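Local coordinates for protein flavin-containing monooxygenase (Allium sativum, PDB 6WPU) that probably uses bound FAD to oxygenate the sulfur of S-allyl-L-cysteine in garlic, as a flavin-dependent monooxygenase, at residues S55-T60 against V140-E145; V25-A30 against T48-R53; T37-R42 against R132-S137. All coordinates share one frame; numbering follows the deposited sequence.

Contact 1: residues S55-T60 against V140-E145; sequences SSIGGT and VGMEKE. With FAD (flavin-adenine dinucleotide), chain B; SO4 (sulfate ion), chain G.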
loop_
_atom_site.group_PDB
_atom_site.type_symbol
_atom_site.label_atom_id
_atom_site.label_comp_id
_atom_site.label_asym_id
_atom_site.label_seq_id
_atom_site.Cartn_x
_atom_site.Cartn_y
_atom_site.Cartn_z
ATOM N N SER A 55 2.233 15.718 -10.316
ATOM C CA SER A 55 1.497 16.531 -11.274
ATOM C C SER A 55 0.146 15.939 -11.652
ATOM O O SER A 55 -0.650 16.630 -12.298
ATOM C CB SER A 55 2.333 16.742 -12.540
ATOM O OG SER A 55 2.700 15.488 -13.080
ATOM N N SER A 56 -0.147 14.701 -11.244
ATOM C CA SER A 56 -1.457 14.097 -11.468
ATOM C C SER A 56 -1.880 13.343 -10.214
ATOM O O SER A 56 -1.066 13.073 -9.328
ATOM C CB SER A 56 -1.453 13.140 -12.661
ATOM O OG SER A 56 -0.733 13.699 -13.739
ATOM N N ILE A 57 -3.171 13.003 -10.148
ATOM C CA ILE A 57 -3.674 12.176 -9.059
ATOM C C ILE A 57 -3.432 10.696 -9.369
ATOM O O ILE A 57 -3.270 10.285 -10.520
ATOM C CB ILE A 57 -5.170 12.463 -8.793
ATOM C CG1 ILE A 57 -6.017 12.165 -10.029
ATOM C CG2 ILE A 57 -5.395 13.916 -8.379
ATOM C CD1 ILE A 57 -6.655 10.793 -10.034
ATOM N N GLY A 58 -3.421 9.875 -8.323
ATOM C CA GLY A 58 -3.414 8.439 -8.520
ATOM C C GLY A 58 -2.336 7.738 -7.725
ATOM O O GLY A 58 -2.424 6.531 -7.473
ATOM N N GLY A 59 -1.320 8.493 -7.319
ATOM C CA GLY A 59 -0.270 7.951 -6.478
ATOM C C GLY A 59 0.437 6.768 -7.127
ATOM O O GLY A 59 0.909 6.827 -8.268
ATOM N N THR A 60 0.498 5.674 -6.371
ATOM C CA THR A 60 1.191 4.464 -6.811
ATOM C C THR A 60 0.718 4.003 -8.183
ATOM O O THR A 60 1.511 3.496 -8.981
ATOM C CB THR A 60 0.967 3.357 -5.779
ATOM O OG1 THR A 60 1.808 3.611 -4.651
ATOM C CG2 THR A 60 1.294 1.992 -6.365
ATOM N N VAL A 140 -7.584 19.455 -6.227
ATOM C CA VAL A 140 -6.287 19.041 -5.706
ATOM C C VAL A 140 -5.246 20.095 -6.073
ATOM O O VAL A 140 -5.129 20.493 -7.237
ATOM C CB VAL A 140 -5.911 17.654 -6.252
ATOM C CG1 VAL A 140 -4.506 17.263 -5.825
ATOM C CG2 VAL A 140 -6.917 16.602 -5.791
ATOM N N GLY A 141 -4.511 20.585 -5.075
ATOM C CA GLY A 141 -3.381 21.459 -5.351
ATOM C C GLY A 141 -2.173 20.654 -5.821
ATOM O O GLY A 141 -1.524 19.988 -5.015
ATOM N N MET A 142 -1.860 20.715 -7.117
ATOM C CA MET A 142 -0.828 19.879 -7.717
ATOM C C MET A 142 0.558 20.480 -7.527
ATOM O O MET A 142 0.717 21.696 -7.427
ATOM C CB MET A 142 -1.079 19.695 -9.218
ATOM C CG MET A 142 -2.489 19.253 -9.595
ATOM S SD MET A 142 -2.976 17.662 -8.875
ATOM C CE MET A 142 -1.559 16.714 -9.105
ATOM N N GLU A 143 1.574 19.608 -7.524
ATOM C CA GLU A 143 2.971 20.039 -7.437
ATOM C C GLU A 143 3.218 20.847 -6.167
ATOM O O GLU A 143 3.983 21.809 -6.152
ATOM C CB GLU A 143 3.386 20.821 -8.689
ATOM C CG GLU A 143 3.000 20.055 -9.946
ATOM C CD GLU A 143 3.749 20.476 -11.178
ATOM O OE1 GLU A 143 3.621 21.641 -11.580
ATOM O OE2 GLU A 143 4.461 19.629 -11.751
ATOM N N LYS A 144 2.563 20.441 -5.089
ATOM C CA LYS A 144 2.700 21.077 -3.787
ATOM C C LYS A 144 3.149 19.994 -2.831
ATOM O O LYS A 144 2.341 19.148 -2.431
ATOM C CB LYS A 144 1.383 21.703 -3.308
ATOM C CG LYS A 144 0.976 23.007 -3.970
ATOM C CD LYS A 144 -0.098 23.671 -3.109
ATOM C CE LYS A 144 -1.126 24.427 -3.928
ATOM N NZ LYS A 144 -0.673 25.777 -4.353
ATOM N N GLU A 145 4.420 20.016 -2.457
ATOM C CA GLU A 145 4.969 18.999 -1.575
ATOM C C GLU A 145 4.942 19.498 -0.137
ATOM O O GLU A 145 5.565 20.517 0.186
ATOM C CB GLU A 145 6.396 18.633 -1.980
ATOM C CG GLU A 145 6.949 17.498 -1.146
ATOM C CD GLU A 145 8.423 17.239 -1.431
ATOM O OE1 GLU A 145 8.905 17.623 -2.522
ATOM O OE2 GLU A 145 9.100 16.668 -0.548
HETATM P PA FAD B . -0.222 6.095 -2.703
HETATM O O1A FAD B . -0.800 5.434 -3.955
HETATM O O2A FAD B . 1.186 5.988 -2.394
HETATM O O5B FAD B . -0.402 7.598 -2.708
HETATM C C5B FAD B . 0.180 8.551 -1.827
HETATM C C4B FAD B . 0.205 9.953 -2.476
HETATM O O4B FAD B . 0.658 10.967 -1.623
HETATM C C3B FAD B . 1.053 10.006 -3.719
HETATM O O3B FAD B . 0.341 10.548 -4.783
HETATM C C2B FAD B . 2.191 10.894 -3.359
HETATM O O2B FAD B . 2.687 11.613 -4.430
HETATM C C1B FAD B . 1.545 11.785 -2.338
HETATM N N9A FAD B . 2.472 12.364 -1.392
HETATM C C8A FAD B . 3.444 11.670 -0.683
HETATM N N7A FAD B . 4.125 12.517 0.100
HETATM C C5A FAD B . 3.638 13.814 -0.083
HETATM C C6A FAD B . 3.961 15.064 0.441
HETATM N N6A FAD B . 5.015 15.221 1.414
HETATM N N1A FAD B . 3.261 16.147 0.058
HETATM C C2A FAD B . 2.261 16.062 -0.857
HETATM N N3A FAD B . 1.914 14.871 -1.399
HETATM C C4A FAD B . 2.578 13.739 -1.036
HETATM N N1 FAD B . -4.148 -2.619 -4.049
HETATM C C2 FAD B . -5.279 -3.157 -4.758
HETATM O O2 FAD B . -6.535 -2.824 -4.388
HETATM N N3 FAD B . -5.104 -4.096 -5.750
HETATM C C4 FAD B . -3.834 -4.472 -6.135
HETATM O O4 FAD B . -3.628 -5.383 -7.118
HETATM C C4X FAD B . -2.647 -3.775 -5.603
HETATM N N5 FAD B . -1.395 -3.990 -6.167
HETATM C C5X FAD B . -0.299 -3.289 -5.675
HETATM C C6 FAD B . 0.966 -3.516 -6.235
HETATM C C7 FAD B . 2.058 -2.803 -5.751
HETATM C C7M FAD B . 3.413 -3.062 -6.352
HETATM C C8 FAD B . 1.902 -1.879 -4.719
HETATM C C8M FAD B . 3.059 -1.107 -4.172
HETATM C C9 FAD B . 0.641 -1.654 -4.156
HETATM C C9A FAD B . -0.457 -2.357 -4.632
HETATM N N10 FAD B . -1.755 -2.112 -4.065
HETATM C C10 FAD B . -2.865 -2.815 -4.552
HETATM C "C1'" FAD B . -1.911 -1.171 -2.945
HETATM C "C2'" FAD B . -1.922 0.319 -3.217
HETATM O "O2'" FAD B . -0.994 0.914 -2.407
HETATM C "C3'" FAD B . -3.293 0.795 -2.795
HETATM O "O3'" FAD B . -4.106 0.293 -3.785
HETATM C "C4'" FAD B . -3.479 2.306 -2.730
HETATM O "O4'" FAD B . -2.991 2.835 -3.907
HETATM C "C5'" FAD B . -2.875 3.020 -1.516
HETATM O "O5'" FAD B . -2.876 4.359 -1.921
HETATM P P FAD B . -2.418 5.651 -1.126
HETATM O O1P FAD B . -3.276 6.911 -1.521
HETATM O O2P FAD B . -2.388 5.198 0.388
HETATM O O3P FAD B . -0.793 5.656 -1.383
HETATM S S SO4 G . 5.287 13.579 -11.142
HETATM O O1 SO4 G . 6.144 12.884 -12.104
HETATM O O2 SO4 G . 5.722 13.270 -9.780
HETATM O O3 SO4 G . 3.897 13.150 -11.310
HETATM O O4 SO4 G . 5.382 15.016 -11.379
#

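Contact 2: residues V25-A30 against T48-R53; sequences VAIIGA and TTIFER. With FAD (flavin-adenine dinucleotide), chain B; SO4 (sulfate ion), chain G.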
loop_
_atom_site.group_PDB
_atom_site.type_symbol
_atom_site.label_atom_id
_atom_site.label_comp_id
_atom_site.label_asym_id
_atom_site.label_seq_id
_atom_site.Cartn_x
_atom_site.Cartn_y
_atom_site.Cartn_z
ATOM N N VAL A 25 -9.713 21.180 6.896
ATOM C CA VAL A 25 -8.869 19.994 7.046
ATOM C C VAL A 25 -7.870 19.895 5.899
ATOM O O VAL A 25 -8.240 20.031 4.726
ATOM C CB VAL A 25 -9.717 18.712 7.100
ATOM C CG1 VAL A 25 -8.821 17.486 7.431
ATOM C CG2 VAL A 25 -10.847 18.883 8.121
ATOM N N ALA A 26 -6.614 19.616 6.231
ATOM C CA ALA A 26 -5.613 19.357 5.204
ATOM C C ALA A 26 -5.577 17.870 4.880
ATOM O O ALA A 26 -5.675 17.021 5.775
ATOM C CB ALA A 26 -4.227 19.821 5.645
ATOM N N ILE A 27 -5.437 17.564 3.592
ATOM C CA ILE A 27 -5.219 16.206 3.115
ATOM C C ILE A 27 -3.851 16.160 2.456
ATOM O O ILE A 27 -3.582 16.911 1.507
ATOM C CB ILE A 27 -6.315 15.756 2.144
ATOM C CG1 ILE A 27 -7.655 15.762 2.870
ATOM C CG2 ILE A 27 -6.005 14.354 1.588
ATOM C CD1 ILE A 27 -8.775 15.825 1.948
ATOM N N ILE A 28 -2.985 15.297 2.964
ATOM C CA ILE A 28 -1.628 15.177 2.452
ATOM C C ILE A 28 -1.594 13.941 1.568
ATOM O O ILE A 28 -1.553 12.816 2.072
ATOM C CB ILE A 28 -0.602 15.103 3.583
ATOM C CG1 ILE A 28 -0.750 16.330 4.483
ATOM C CG2 ILE A 28 0.823 15.013 3.013
ATOM C CD1 ILE A 28 0.146 16.278 5.664
ATOM N N GLY A 29 -1.634 14.159 0.257
ATOM C CA GLY A 29 -1.505 13.137 -0.776
ATOM C C GLY A 29 -2.823 12.980 -1.520
ATOM O O GLY A 29 -3.904 13.068 -0.928
ATOM N N ALA A 30 -2.741 12.770 -2.835
ATOM C CA ALA A 30 -3.926 12.519 -3.654
ATOM C C ALA A 30 -3.798 11.210 -4.431
ATOM O O ALA A 30 -4.138 11.128 -5.618
ATOM C CB ALA A 30 -4.195 13.684 -4.604
ATOM N N THR A 48 -11.637 21.585 2.812
ATOM C CA THR A 48 -10.365 20.874 2.731
ATOM C C THR A 48 -9.416 21.633 1.829
ATOM O O THR A 48 -9.834 22.384 0.947
ATOM C CB THR A 48 -10.493 19.446 2.163
ATOM O OG1 THR A 48 -10.966 19.513 0.813
ATOM C CG2 THR A 48 -11.441 18.580 2.986
ATOM N N THR A 49 -8.127 21.404 2.062
ATOM C CA THR A 49 -7.068 21.711 1.108
ATOM C C THR A 49 -6.298 20.418 0.869
ATOM O O THR A 49 -5.816 19.792 1.821
ATOM C CB THR A 49 -6.135 22.815 1.626
ATOM O OG1 THR A 49 -6.886 24.016 1.878
ATOM C CG2 THR A 49 -5.025 23.102 0.619
ATOM N N ILE A 50 -6.198 20.010 -0.391
ATOM C CA ILE A 50 -5.538 18.764 -0.761
ATOM C C ILE A 50 -4.180 19.101 -1.362
ATOM O O ILE A 50 -4.098 19.859 -2.337
ATOM C CB ILE A 50 -6.386 17.959 -1.756
ATOM C CG1 ILE A 50 -7.846 17.884 -1.278
ATOM C CG2 ILE A 50 -5.761 16.591 -1.969
ATOM C CD1 ILE A 50 -8.834 17.596 -2.397
ATOM N N PHE A 51 -3.119 18.533 -0.799
ATOM C CA PHE A 51 -1.766 18.749 -1.290
ATOM C C PHE A 51 -1.299 17.491 -1.996
ATOM O O PHE A 51 -1.355 16.400 -1.419
ATOM C CB PHE A 51 -0.799 19.093 -0.148
ATOM C CG PHE A 51 -1.181 20.316 0.624
ATOM C CD1 PHE A 51 -0.717 21.577 0.235
ATOM C CD2 PHE A 51 -2.022 20.214 1.721
ATOM C CE1 PHE A 51 -1.085 22.724 0.943
ATOM C CE2 PHE A 51 -2.404 21.348 2.446
ATOM C CZ PHE A 51 -1.924 22.613 2.057
ATOM N N GLU A 52 -0.843 17.635 -3.239
ATOM C CA GLU A 52 -0.273 16.517 -3.988
ATOM C C GLU A 52 1.080 16.930 -4.551
ATOM O O GLU A 52 1.183 17.922 -5.284
ATOM C CB GLU A 52 -1.205 16.059 -5.110
ATOM C CG GLU A 52 -0.569 15.056 -6.084
ATOM C CD GLU A 52 0.050 13.840 -5.389
ATOM O OE1 GLU A 52 1.247 13.555 -5.646
ATOM O OE2 GLU A 52 -0.654 13.168 -4.598
ATOM N N ARG A 53 2.112 16.163 -4.200
ATOM C CA ARG A 53 3.471 16.470 -4.641
ATOM C C ARG A 53 3.631 16.309 -6.156
ATOM O O ARG A 53 4.318 17.108 -6.797
ATOM C CB ARG A 53 4.443 15.572 -3.881
ATOM C CG ARG A 53 5.715 15.273 -4.596
ATOM C CD ARG A 53 6.046 13.806 -4.479
ATOM N NE ARG A 53 5.159 12.973 -5.295
ATOM C CZ ARG A 53 5.291 12.777 -6.608
ATOM N NH1 ARG A 53 4.427 11.998 -7.251
ATOM N NH2 ARG A 53 6.276 13.368 -7.275
HETATM P PA FAD B . -0.222 6.095 -2.703
HETATM O O1A FAD B . -0.800 5.434 -3.955
HETATM O O2A FAD B . 1.186 5.988 -2.394
HETATM O O5B FAD B . -0.402 7.598 -2.708
HETATM C C5B FAD B . 0.180 8.551 -1.827
HETATM C C4B FAD B . 0.205 9.953 -2.476
HETATM O O4B FAD B . 0.658 10.967 -1.623
HETATM C C3B FAD B . 1.053 10.006 -3.719
HETATM O O3B FAD B . 0.341 10.548 -4.783
HETATM C C2B FAD B . 2.191 10.894 -3.359
HETATM O O2B FAD B . 2.687 11.613 -4.430
HETATM C C1B FAD B . 1.545 11.785 -2.338
HETATM N N9A FAD B . 2.472 12.364 -1.392
HETATM C C8A FAD B . 3.444 11.670 -0.683
HETATM N N7A FAD B . 4.125 12.517 0.100
HETATM C C5A FAD B . 3.638 13.814 -0.083
HETATM C C6A FAD B . 3.961 15.064 0.441
HETATM N N6A FAD B . 5.015 15.221 1.414
HETATM N N1A FAD B . 3.261 16.147 0.058
HETATM C C2A FAD B . 2.261 16.062 -0.857
HETATM N N3A FAD B . 1.914 14.871 -1.399
HETATM C C4A FAD B . 2.578 13.739 -1.036
HETATM N N1 FAD B . -4.148 -2.619 -4.049
HETATM C C2 FAD B . -5.279 -3.157 -4.758
HETATM O O2 FAD B . -6.535 -2.824 -4.388
HETATM N N3 FAD B . -5.104 -4.096 -5.750
HETATM C C4 FAD B . -3.834 -4.472 -6.135
HETATM O O4 FAD B . -3.628 -5.383 -7.118
HETATM C C4X FAD B . -2.647 -3.775 -5.603
HETATM N N5 FAD B . -1.395 -3.990 -6.167
HETATM C C5X FAD B . -0.299 -3.289 -5.675
HETATM C C6 FAD B . 0.966 -3.516 -6.235
HETATM C C7 FAD B . 2.058 -2.803 -5.751
HETATM C C7M FAD B . 3.413 -3.062 -6.352
HETATM C C8 FAD B . 1.902 -1.879 -4.719
HETATM C C8M FAD B . 3.059 -1.107 -4.172
HETATM C C9 FAD B . 0.641 -1.654 -4.156
HETATM C C9A FAD B . -0.457 -2.357 -4.632
HETATM N N10 FAD B . -1.755 -2.112 -4.065
HETATM C C10 FAD B . -2.865 -2.815 -4.552
HETATM C "C1'" FAD B . -1.911 -1.171 -2.945
HETATM C "C2'" FAD B . -1.922 0.319 -3.217
HETATM O "O2'" FAD B . -0.994 0.914 -2.407
HETATM C "C3'" FAD B . -3.293 0.795 -2.795
HETATM O "O3'" FAD B . -4.106 0.293 -3.785
HETATM C "C4'" FAD B . -3.479 2.306 -2.730
HETATM O "O4'" FAD B . -2.991 2.835 -3.907
HETATM C "C5'" FAD B . -2.875 3.020 -1.516
HETATM O "O5'" FAD B . -2.876 4.359 -1.921
HETATM P P FAD B . -2.418 5.651 -1.126
HETATM O O1P FAD B . -3.276 6.911 -1.521
HETATM O O2P FAD B . -2.388 5.198 0.388
HETATM O O3P FAD B . -0.793 5.656 -1.383
HETATM S S SO4 G . 5.287 13.579 -11.142
HETATM O O1 SO4 G . 6.144 12.884 -12.104
HETATM O O2 SO4 G . 5.722 13.270 -9.780
HETATM O O3 SO4 G . 3.897 13.150 -11.310
HETATM O O4 SO4 G . 5.382 15.016 -11.379
#

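Contact 3: residues T37-R42 against R132-S137; sequences TARELR and REFGVS. With SO4 (sulfate ion), chain C.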
loop_
_atom_site.group_PDB
_atom_site.type_symbol
_atom_site.label_atom_id
_atom_site.label_comp_id
_atom_site.label_asym_id
_atom_site.label_seq_id
_atom_site.Cartn_x
_atom_site.Cartn_y
_atom_site.Cartn_z
ATOM N N THR A 37 -10.629 10.326 0.906
ATOM C CA THR A 37 -10.693 11.157 2.104
ATOM C C THR A 37 -11.277 12.527 1.778
ATOM O O THR A 37 -12.109 13.051 2.530
ATOM C CB THR A 37 -9.301 11.296 2.743
ATOM O OG1 THR A 37 -8.854 10.017 3.204
ATOM C CG2 THR A 37 -9.342 12.249 3.945
ATOM N N ALA A 38 -10.866 13.110 0.647
ATOM C CA ALA A 38 -11.420 14.390 0.223
ATOM C C ALA A 38 -12.924 14.291 0.024
ATOM O O ALA A 38 -13.674 15.184 0.439
ATOM C CB ALA A 38 -10.742 14.856 -1.063
ATOM N N ARG A 39 -13.382 13.209 -0.611
ATOM C CA ARG A 39 -14.814 13.032 -0.828
ATOM C C ARG A 39 -15.559 12.915 0.498
ATOM O O ARG A 39 -16.566 13.598 0.718
ATOM C CB ARG A 39 -15.069 11.805 -1.697
ATOM C CG ARG A 39 -16.549 11.546 -1.967
ATOM C CD ARG A 39 -16.727 10.210 -2.683
ATOM N NE ARG A 39 -16.687 9.098 -1.737
ATOM C CZ ARG A 39 -16.975 7.833 -2.042
ATOM N NH1 ARG A 39 -17.315 7.496 -3.287
ATOM N NH2 ARG A 39 -16.929 6.904 -1.092
ATOM N N GLU A 40 -15.052 12.081 1.411
ATOM C CA GLU A 40 -15.778 11.819 2.650
ATOM C C GLU A 40 -15.795 13.038 3.566
ATOM O O GLU A 40 -16.781 13.260 4.270
ATOM C CB GLU A 40 -15.174 10.607 3.366
ATOM C CG GLU A 40 -15.340 9.304 2.583
ATOM C CD GLU A 40 -16.810 8.956 2.323
ATOM O OE1 GLU A 40 -17.617 9.038 3.276
ATOM O OE2 GLU A 40 -17.162 8.622 1.170
ATOM N N LEU A 41 -14.719 13.831 3.575
ATOM C CA LEU A 41 -14.739 15.081 4.322
ATOM C C LEU A 41 -15.763 16.048 3.733
ATOM O O LEU A 41 -16.519 16.682 4.474
ATOM C CB LEU A 41 -13.342 15.715 4.345
ATOM C CG LEU A 41 -12.296 14.973 5.185
ATOM C CD1 LEU A 41 -10.869 15.474 4.907
ATOM C CD2 LEU A 41 -12.633 15.107 6.649
ATOM N N ARG A 42 -15.803 16.166 2.399
ATOM C CA ARG A 42 -16.769 17.055 1.768
ATOM C C ARG A 42 -18.199 16.611 2.060
ATOM O O ARG A 42 -19.065 17.438 2.359
ATOM C CB ARG A 42 -16.510 17.124 0.258
ATOM C CG ARG A 42 -17.401 18.156 -0.481
ATOM C CD ARG A 42 -18.598 17.496 -1.170
ATOM N NE ARG A 42 -18.174 16.475 -2.126
ATOM C CZ ARG A 42 -18.927 15.446 -2.503
ATOM N NH1 ARG A 42 -20.151 15.299 -1.993
ATOM N NH2 ARG A 42 -18.451 14.551 -3.376
ATOM N N ARG A 132 -13.151 12.628 -10.920
ATOM C CA ARG A 132 -14.099 13.475 -11.634
ATOM C C ARG A 132 -15.506 13.308 -11.081
ATOM O O ARG A 132 -16.206 14.297 -10.837
ATOM C CB ARG A 132 -14.079 13.167 -13.134
ATOM C CG ARG A 132 -12.904 13.785 -13.880
ATOM C CD ARG A 132 -12.992 13.569 -15.394
ATOM N NE ARG A 132 -12.839 12.167 -15.781
ATOM C CZ ARG A 132 -11.681 11.594 -16.109
ATOM N NH1 ARG A 132 -10.557 12.301 -16.100
ATOM N NH2 ARG A 132 -11.648 10.312 -16.447
ATOM N N GLU A 133 -15.938 12.063 -10.874
ATOM C CA GLU A 133 -17.331 11.822 -10.504
ATOM C C GLU A 133 -17.698 12.543 -9.213
ATOM O O GLU A 133 -18.810 13.071 -9.079
ATOM C CB GLU A 133 -17.588 10.321 -10.357
ATOM C CG GLU A 133 -18.998 9.989 -9.882
ATOM C CD GLU A 133 -20.058 10.377 -10.894
ATOM O OE1 GLU A 133 -19.779 10.297 -12.110
ATOM O OE2 GLU A 133 -21.165 10.778 -10.471
ATOM N N PHE A 134 -16.777 12.586 -8.255
ATOM C CA PHE A 134 -17.067 13.153 -6.948
ATOM C C PHE A 134 -16.427 14.523 -6.753
ATOM O O PHE A 134 -16.321 15.002 -5.618
ATOM C CB PHE A 134 -16.653 12.148 -5.870
ATOM C CG PHE A 134 -17.395 10.828 -5.992
ATOM C CD1 PHE A 134 -18.756 10.755 -5.713
ATOM C CD2 PHE A 134 -16.753 9.687 -6.440
ATOM C CE1 PHE A 134 -19.447 9.564 -5.842
ATOM C CE2 PHE A 134 -17.434 8.488 -6.576
ATOM C CZ PHE A 134 -18.781 8.421 -6.280
ATOM N N GLY A 135 -16.038 15.178 -7.851
ATOM C CA GLY A 135 -15.571 16.554 -7.817
ATOM C C GLY A 135 -14.318 16.780 -7.007
ATOM O O GLY A 135 -14.077 17.904 -6.559
ATOM N N VAL A 136 -13.511 15.741 -6.801
ATOM C CA VAL A 136 -12.301 15.862 -5.991
ATOM C C VAL A 136 -11.111 16.344 -6.815
ATOM O O VAL A 136 -10.359 17.213 -6.363
ATOM C CB VAL A 136 -11.984 14.518 -5.308
ATOM C CG1 VAL A 136 -10.607 14.577 -4.656
ATOM C CG2 VAL A 136 -13.042 14.174 -4.278
ATOM N N SER A 137 -10.924 15.791 -8.019
ATOM C CA SER A 137 -9.723 16.068 -8.813
ATOM C C SER A 137 -9.507 17.562 -9.020
ATOM O O SER A 137 -8.389 18.074 -8.874
ATOM C CB SER A 137 -9.825 15.381 -10.176
ATOM O OG SER A 137 -9.775 13.980 -10.070
HETATM S S SO4 C . -21.832 12.668 -3.769
HETATM O O1 SO4 C . -20.832 13.370 -4.575
HETATM O O2 SO4 C . -21.968 11.290 -4.227
HETATM O O3 SO4 C . -21.467 12.696 -2.363
HETATM O O4 SO4 C . -23.103 13.373 -3.900
HETATM O O HOH W 1 -15.503 16.793 -3.508
#

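Contact 1: residues S55-T60 against V140-E145
Met-142 and Ser-55 bury the largest areas where the loop 55-60 of a Rossmann-type FAD-binding fold passes the end of edge strand 140-142. The methionine chain is bent twice, at chi2 (-60°) and chi3 (-43°), and this curl turns its methyl end toward the peptide linking Ser-55 to Ser-56, although its exact fit there is doubtful. A flexible, unbranched side chain suits such a curled course. Ser-55 also meets Glu-143, the neighbour of Met-142: its CB lies 3.7 Å from Glu-143 OE2, whose carboxylate reaches in from the turn after the strand. Serine suits this solvent-facing spot because it is small and polar. Its backbone N donates an almost straight bond (177°) to O3 of a sulfate ion, likely a crystallisation additive, at 3.2 Å, and the same anion is held by Arg-53. Farther in, Ile-57 brings the apolar part of the contact. The Ile-57 and Val-140 side chains cross at about a right angle, CG2 to CG2 4.0 Å, and Ile-57 CG2 lies 4.5 Å from SD of Met-142. Ala-30 touches both Ile-57 and Val-140, so this corner connects with the start of the apparent GxGxxG turn. Past Ile-57 the loop turns to the cofactor through two glycines. Gly-58 has backbone angles that would press a CB into the preceding carbonyl, and at Gly-59 a CB would strike the FAD phosphate. Beyond the glycines, Thr-60 N donates to FAD O1A at 2.8 Å.

Contact 2: residues V25-A30 against T48-R53
Ile-27 and Ile-50 are paired neighbours on strands 24-28 and 47-52, the two parallel strands of the beta-alpha-beta unit that opens this Rossmann-type FAD-binding fold. Backbone bonds alternate between the strands, from Thr-49 N to Val-25 O through to Gly-29 N to Phe-51 O. The one from Phe-51 N to Ile-27 O, 2.9 Å, is nearly straight at 176°. The tight part lies beneath helix 32-43. There the isoleucines run side by side, Ile-27 CD1 meeting Ile-50 CG1 at 3.9 Å, and Ala-38 of the helix packs on both and Leu-41 on Ile-27; branched apolar residues suit both the extended backbone and this buried layer. The other face carries Ala-26, whose CB meets the edge of the Phe-51 ring at CE2, 4.0 Å away. The small alanine accommodates the flat ring, and Trp-161 meets that ring from outside the pair.

Toward the C-terminal ends of the strands the packing gives way to polar grip on the cofactor. Gly-29, first glycine of an apparent GxGxxG motif, suits its place because a CB would run into the FAD ribose. Glu-52 has CG anti to its backbone N (chi1 170°) and a bend at chi2, which carry the carboxylate to the ribose diol. Its OE1 accepts from FAD O2B at 2.7 Å, while OE2 takes both FAD O3B and the N-H of Ala-30, the latter at 2.8 Å. An acid here is a hallmark of such folds. The solvent side belongs to exposed Arg-53, which does not touch strand 24-28: its NE donates to FAD O2B at 3.0 Å, and its NH2 holds a sulfate oxygen, O2, at 2.6 Å.

Contact 3: residues T37-R42 against R132-S137
Arg-39 lies over one face of the Phe-134 ring, joining helix 32-43 of the Rossmann-type unit to the turn that ends helix 120-133. Its CD sits 3.8 Å from the ring centroid in a CH-pi contact. A bend at chi3 (81°) then carries the guanidinium across the same face, nearly perpendicular to the ring (87°), with CZ 4.6 Å from the centroid in a cation-pi pair. Beside it, Ala-38 CB meets Val-136 CG1 at 3.6 Å, a small residue letting the turn come close. Arg-42 NH2 donates to the Phe-134 carbonyl O at 3.1 Å, and a water links Arg-42 NE to that oxygen.

Farther out, Asp-102, Glu-348 and Glu-40 share the charge of Arg-39, and Glu-133 CG backs the other face of the ring. A leucine in place of Arg-39 would probably leave Asp-102 and Glu-348 without this positive partner and the Phe-134 face without its cation. Arg-42 also binds a sulfate. Since Phe-134 O lies just past a helix C-terminus, where partial negative charge gathers, Arg-42 is likely to be favoured there electrostatically.

Contact 2 is the buried core of the three, two neighbouring strands held by backbone bonds and branched apolar side chains. Contact 1 extends the same sheet outward: strand 140-142 pairs with strand 47-52, yet its meeting with loop 55-60 is a surface affair of van der Waals packing. Both touch FAD and share one sulfate. Contact 3, also largely buried, lies on the helix side of the sheet, sharing helix 32-43 with the isoleucine layer of contact 2, and replaces strand pairing with arginine chemistry around an aromatic ring. It is the one of the three that does not touch the cofactor, and Ser-137 brushes Ile-57 of contact 1.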